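Long-range contacts in putative ManD family dehydratase (Pantoea ananatis, PDB 3T6C), which dehydrates D-gluconate to 2-dehydro-3-deoxy-D-gluconate with low activity in vitro, using one magnesium ion per subunit: residues A[30-35]-A[45-50]; A[354-359]-A[406-411]. All coordinates share one frame; numbering follows the deposited sequence. Where two conformers were deposited one is given.

How the contacts relate
Contact 1 closes before contact 2 opens along the chain, and their centres lie about 13 Å apart on the same side of the chain's centre. Contact 1 pairs strands 29-37 and 44-51 in the N-terminal domain; contact 2 sets the start of helix 355-367 against the loop before helix 412-415, in the C-terminal enolase-like domain. The two meet where the domains pack together: Val-46 CG1 lies 3.5 Å from Ile-356 CD1, and Ile-35 CG2 lies 4.1 Å from Ile-410 CD1. The sheet face bearing Ile-35 and Val-46 thus rests on the C-terminal domain. Next along the strand, the Val-45 side chain is about 9 Å from those of Asp-352 and Gln-66, which bind the substrate.

Contact 1: residues A[30-35]-A[45-50]; sequences TNVKTI and VVVKIE
Asn-31 through Ile-35 pair with Glu-50 back to Val-46 as the two arms of an antiparallel beta hairpin, which opens the three-stranded sheet of the N-terminal domain in this mandelate racemase/muconate lactonizing enzyme relative. Backbone bonds join Asn-31 to Glu-50, Lys-33 to Lys-48 in both directions, and Ile-35 to Val-46, where Ile-35 N to Val-46 O is 2.8 Å and nearly straight at 170°. Thr-30 and Asn-31 both face Glu-50, a classic beta bulge; Thr-30 N reaches Glu-50 O from above the carbonyl plane, 36° out of it.

Apolar packing joins Val-32, Val-47 and Ile-49 beneath helices 68-83 and 108-129. Val-32 splits its branches: CG1, anti to the backbone N (chi1 174°), meets Val-47 CG1 at 4.1 Å, while CG2 lies beside Ile-49 CG1 at 4.2 Å. Thr-34 shares this face, its OG1 bonded to Asp-76.

The other face is mixed, with Ile-35 and Val-46 its apolar end. Lys-33 and Lys-48 run side by side to the carboxylate of Glu-412, at OE1 and OE2 respectively, which probably balances both charges. A water joins the strands here, accepting from Asn-31 ND2 at 2.7 Å and donating to Lys-48 O at 2.8 Å.

Contact 2: residues A[354-359]-A[406-411]; sequences SPIGVC and LGIDIN
Ile-408 lays its side chain across that of Ile-356 at about a right angle, with its CG2 3.9 Å from Ile-356 CG1. Its other branch turns in between Pro-355 and Cys-359: CG1 stands anti to the backbone N (chi1 -166°), and the chain then bends at chi2 61° to bring CD1 within 4.0 Å of Cys-359 SG and 4.3 Å of Pro-355 CB. One isoleucine therefore touches three residues of the first turn of the helix.

Two residues earlier, Leu-406 CD1 meets Ile-356 CG2 at 4.0 Å, again with the side chains at about a right angle, and the Leu-406 carbonyl oxygen O sits 3.6 Å from Cys-359 CB. No hydrogen bond joins the segments; this is buried apolar packing in the beta/alpha barrel of the C-terminal enolase-like domain, where helix 355-367 follows barrel strand 344-345 and rests on the irregular chain leading to helix 412-415. Gly-407, at positive phi, lies between the two apolar residues, and Leu-406 N is held by Asp-123 OD1.

Ile-356 also packs on Val-46 and Leu-59 of the N-terminal sheet. Ser-354 occupies the N-cap of the helix, where its OG accepts a weak bond from Gly-357 N at 3.4 Å.

Contact 1: residues A[30-35]-A[45-50]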
loop_
_atom_site.group_PDB
_atom_site.type_symbol
_atom_site.label_atom_id
_atom_site.label_comp_id
_atom_site.label_asym_id
_atom_site.label_seq_id
_atom_site.Cartn_x
_atom_site.Cartn_y
_atom_site.Cartn_z
ATOM N N THR A 30 31.354 -10.489 -41.363
ATOM C CA THR A 30 32.711 -10.220 -41.803
ATOM C C THR A 30 33.290 -8.831 -41.536
ATOM O O THR A 30 34.524 -8.672 -41.482
ATOM C CB THR A 30 32.802 -10.472 -43.301
ATOM O OG1 THR A 30 31.882 -9.621 -44.002
ATOM C CG2 THR A 30 32.492 -11.941 -43.623
ATOM N N ASN A 31 32.407 -7.856 -41.361
ATOM C CA ASN A 31 32.859 -6.471 -41.156
ATOM C C ASN A 31 31.743 -5.707 -40.496
ATOM O O ASN A 31 30.612 -5.974 -40.802
ATOM C CB ASN A 31 33.203 -5.832 -42.536
ATOM C CG ASN A 31 34.007 -4.535 -42.402
ATOM O OD1 ASN A 31 35.220 -4.574 -42.156
ATOM N ND2 ASN A 31 33.353 -3.390 -42.590
ATOM N N VAL A 32 32.069 -4.741 -39.651
ATOM C CA VAL A 32 31.079 -3.858 -39.057
ATOM C C VAL A 32 31.658 -2.486 -39.172
ATOM O O VAL A 32 32.796 -2.245 -38.723
ATOM C CB VAL A 32 30.825 -4.171 -37.556
ATOM C CG1 VAL A 32 29.858 -3.107 -36.900
ATOM C CG2 VAL A 32 30.306 -5.606 -37.423
ATOM N N LYS A 33 30.896 -1.559 -39.740
ATOM C CA LYS A 33 31.393 -0.180 -39.750
ATOM C C LYS A 33 30.370 0.889 -39.413
ATOM O O LYS A 33 29.174 0.679 -39.495
ATOM C CB LYS A 33 32.032 0.149 -41.061
ATOM C CG LYS A 33 31.064 0.334 -42.151
ATOM C CD LYS A 33 31.852 0.874 -43.331
ATOM C CE LYS A 33 31.112 0.678 -44.580
ATOM N NZ LYS A 33 32.039 0.646 -45.771
ATOM N N THR A 34 30.864 2.055 -39.028
ATOM C CA THR A 34 29.996 3.172 -38.675
ATOM C C THR A 34 30.158 4.258 -39.736
ATOM O O THR A 34 31.284 4.597 -40.111
ATOM C CB THR A 34 30.401 3.799 -37.349
ATOM O OG1 THR A 34 30.438 2.818 -36.300
ATOM C CG2 THR A 34 29.435 4.897 -36.979
ATOM N N ILE A 35 29.031 4.810 -40.197
ATOM C CA ILE A 35 29.005 5.874 -41.160
ATOM C C ILE A 35 28.370 7.089 -40.475
ATOM O O ILE A 35 27.251 6.993 -39.896
ATOM C CB ILE A 35 28.172 5.476 -42.382
ATOM C CG1 ILE A 35 28.880 4.328 -43.144
ATOM C CG2 ILE A 35 28.017 6.654 -43.326
ATOM C CD1 ILE A 35 27.923 3.481 -43.998
ATOM N N VAL A 45 24.216 8.734 -37.077
ATOM C CA VAL A 45 25.161 7.607 -36.984
ATOM C C VAL A 45 24.503 6.340 -37.518
ATOM O O VAL A 45 23.469 5.907 -36.988
ATOM C CB VAL A 45 25.587 7.362 -35.533
ATOM C CG1 VAL A 45 26.700 6.320 -35.484
ATOM C CG2 VAL A 45 26.049 8.679 -34.885
ATOM N N VAL A 46 25.126 5.700 -38.505
ATOM C CA VAL A 46 24.546 4.529 -39.150
ATOM C C VAL A 46 25.580 3.406 -39.030
ATOM O O VAL A 46 26.781 3.663 -39.088
ATOM C CB VAL A 46 24.259 4.852 -40.646
ATOM C CG1 VAL A 46 24.112 3.591 -41.491
ATOM C CG2 VAL A 46 23.039 5.772 -40.760
ATOM N N VAL A 47 25.112 2.185 -38.797
ATOM C CA VAL A 47 25.968 1.013 -38.802
ATOM C C VAL A 47 25.674 0.145 -40.025
ATOM O O VAL A 47 24.513 -0.040 -40.409
ATOM C CB VAL A 47 25.685 0.196 -37.535
ATOM C CG1 VAL A 47 26.270 -1.210 -37.627
ATOM C CG2 VAL A 47 26.294 0.949 -36.309
ATOM N N LYS A 48 26.738 -0.356 -40.660
ATOM C CA LYS A 48 26.585 -1.370 -41.733
ATOM C C LYS A 48 27.298 -2.659 -41.321
ATOM O O LYS A 48 28.501 -2.632 -41.035
ATOM C CB LYS A 48 27.166 -0.852 -43.077
ATOM C CG LYS A 48 26.974 -1.859 -44.220
ATOM C CD LYS A 48 27.208 -1.048 -45.521
ATOM C CE LYS A 48 26.956 -1.818 -46.763
ATOM N NZ LYS A 48 27.228 -0.898 -47.955
ATOM N N ILE A 49 26.573 -3.783 -41.266
ATOM C CA ILE A 49 27.155 -5.076 -40.958
ATOM C C ILE A 49 27.207 -5.933 -42.235
ATOM O O ILE A 49 26.175 -6.207 -42.827
ATOM C CB ILE A 49 26.335 -5.828 -39.903
ATOM C CG1 ILE A 49 26.337 -5.055 -38.580
ATOM C CG2 ILE A 49 26.913 -7.262 -39.739
ATOM C CD1 ILE A 49 25.587 -5.777 -37.461
ATOM N N GLU A 50 28.412 -6.300 -42.667
ATOM C CA GLU A 50 28.590 -7.159 -43.844
ATOM C C GLU A 50 28.670 -8.610 -43.437
ATOM O O GLU A 50 29.139 -8.947 -42.350
ATOM C CB GLU A 50 29.836 -6.775 -44.638
ATOM C CG GLU A 50 29.706 -5.384 -45.149
ATOM C CD GLU A 50 30.655 -5.064 -46.264
ATOM O OE1 GLU A 50 31.744 -5.684 -46.348
ATOM O OE2 GLU A 50 30.290 -4.196 -47.067
HETATM O O HOH W 1 30.649 -3.073 -42.770
#

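Contact 2: residues A[354-359]-A[406-411]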
loop_
_atom_site.group_PDB
_atom_site.type_symbol
_atom_site.label_atom_id
_atom_site.label_comp_id
_atom_site.label_asym_id
_atom_site.label_seq_id
_atom_site.Cartn_x
_atom_site.Cartn_y
_atom_site.Cartn_z
ATOM N N SER A 354 18.048 8.477 -38.168
ATOM C CA SER A 354 18.321 8.284 -39.602
ATOM C C SER A 354 17.096 7.687 -40.268
ATOM O O SER A 354 16.219 7.175 -39.587
ATOM C CB SER A 354 19.524 7.357 -39.823
ATOM O OG SER A 354 19.152 6.048 -39.508
ATOM N N PRO A 355 17.027 7.718 -41.623
ATOM C CA PRO A 355 15.895 7.049 -42.245
ATOM C C PRO A 355 15.802 5.542 -41.911
ATOM O O PRO A 355 14.708 4.993 -41.995
ATOM C CB PRO A 355 16.191 7.211 -43.732
ATOM C CG PRO A 355 16.811 8.604 -43.790
ATOM C CD PRO A 355 17.752 8.589 -42.570
ATOM N N ILE A 356 16.921 4.902 -41.573
ATOM C CA ILE A 356 16.925 3.521 -41.072
ATOM C C ILE A 356 16.093 3.401 -39.789
ATOM O O ILE A 356 15.236 2.493 -39.692
ATOM C CB ILE A 356 18.352 3.046 -40.839
ATOM C CG1 ILE A 356 19.147 3.142 -42.119
ATOM C CG2 ILE A 356 18.361 1.584 -40.310
ATOM C CD1 ILE A 356 20.673 3.152 -41.873
ATOM N N GLY A 357 16.304 4.341 -38.848
ATOM C CA GLY A 357 15.551 4.406 -37.591
ATOM C C GLY A 357 14.077 4.718 -37.842
ATOM O O GLY A 357 13.199 4.136 -37.200
ATOM N N VAL A 358 13.813 5.593 -38.813
ATOM C CA VAL A 358 12.420 5.886 -39.184
ATOM C C VAL A 358 11.730 4.628 -39.671
ATOM O O VAL A 358 10.588 4.331 -39.272
ATOM C CB VAL A 358 12.370 6.960 -40.274
ATOM C CG1 VAL A 358 10.933 7.127 -40.811
ATOM C CG2 VAL A 358 12.869 8.252 -39.674
ATOM N N CYS A 359 12.408 3.853 -40.521
ATOM C CA CYS A 359 11.835 2.577 -40.995
ATOM C C CYS A 359 11.645 1.577 -39.861
ATOM O O CYS A 359 10.604 0.933 -39.779
ATOM C CB CYS A 359 12.711 1.956 -42.096
ATOM S SG CYS A 359 12.635 2.859 -43.660
ATOM N N LEU A 406 14.627 -4.036 -43.534
ATOM C CA LEU A 406 14.021 -2.744 -43.218
ATOM C C LEU A 406 13.632 -1.942 -44.477
ATOM O O LEU A 406 13.104 -0.816 -44.366
ATOM C CB LEU A 406 14.920 -1.933 -42.273
ATOM C CG LEU A 406 14.983 -2.495 -40.838
ATOM C CD1 LEU A 406 16.083 -1.737 -40.052
ATOM C CD2 LEU A 406 13.634 -2.291 -40.162
ATOM N N GLY A 407 13.840 -2.546 -45.659
ATOM C CA GLY A 407 13.462 -1.917 -46.920
ATOM C C GLY A 407 14.190 -0.610 -47.234
ATOM O O GLY A 407 13.675 0.242 -47.974
ATOM N N ILE A 408 15.396 -0.462 -46.686
ATOM C CA ILE A 408 16.136 0.805 -46.694
ATOM C C ILE A 408 17.575 0.507 -47.079
ATOM O O ILE A 408 18.135 -0.553 -46.751
ATOM C CB ILE A 408 16.067 1.463 -45.255
ATOM C CG1 ILE A 408 16.505 2.932 -45.287
ATOM C CG2 ILE A 408 16.929 0.689 -44.204
ATOM C CD1 ILE A 408 15.619 3.753 -46.165
ATOM N N ASP A 409 18.200 1.451 -47.771
ATOM C CA ASP A 409 19.598 1.261 -48.142
ATOM C C ASP A 409 20.375 2.543 -47.859
ATOM O O ASP A 409 19.794 3.557 -47.405
ATOM C CB ASP A 409 19.670 0.905 -49.645
ATOM C CG ASP A 409 20.973 0.176 -50.028
ATOM O OD1 ASP A 409 21.798 -0.181 -49.154
ATOM O OD2 ASP A 409 21.167 -0.023 -51.252
ATOM N N ILE A 410 21.703 2.506 -48.063
ATOM C CA ILE A 410 22.506 3.741 -47.927
ATOM C C ILE A 410 23.513 3.794 -49.082
ATOM O O ILE A 410 24.143 2.766 -49.427
ATOM C CB ILE A 410 23.258 3.858 -46.565
ATOM C CG1 ILE A 410 23.877 5.263 -46.457
ATOM C CG2 ILE A 410 24.343 2.753 -46.407
ATOM C CD1 ILE A 410 24.472 5.552 -45.106
ATOM N N ASN A 411 23.586 4.955 -49.735
ATOM C CA ASN A 411 24.597 5.152 -50.760
ATOM C C ASN A 411 25.776 5.759 -50.035
ATOM O O ASN A 411 25.765 6.929 -49.664
ATOM C CB ASN A 411 24.010 6.052 -51.854
ATOM C CG ASN A 411 24.974 6.275 -52.970
ATOM O OD1 ASN A 411 26.163 6.464 -52.732
ATOM N ND2 ASN A 411 24.498 6.144 -54.209
#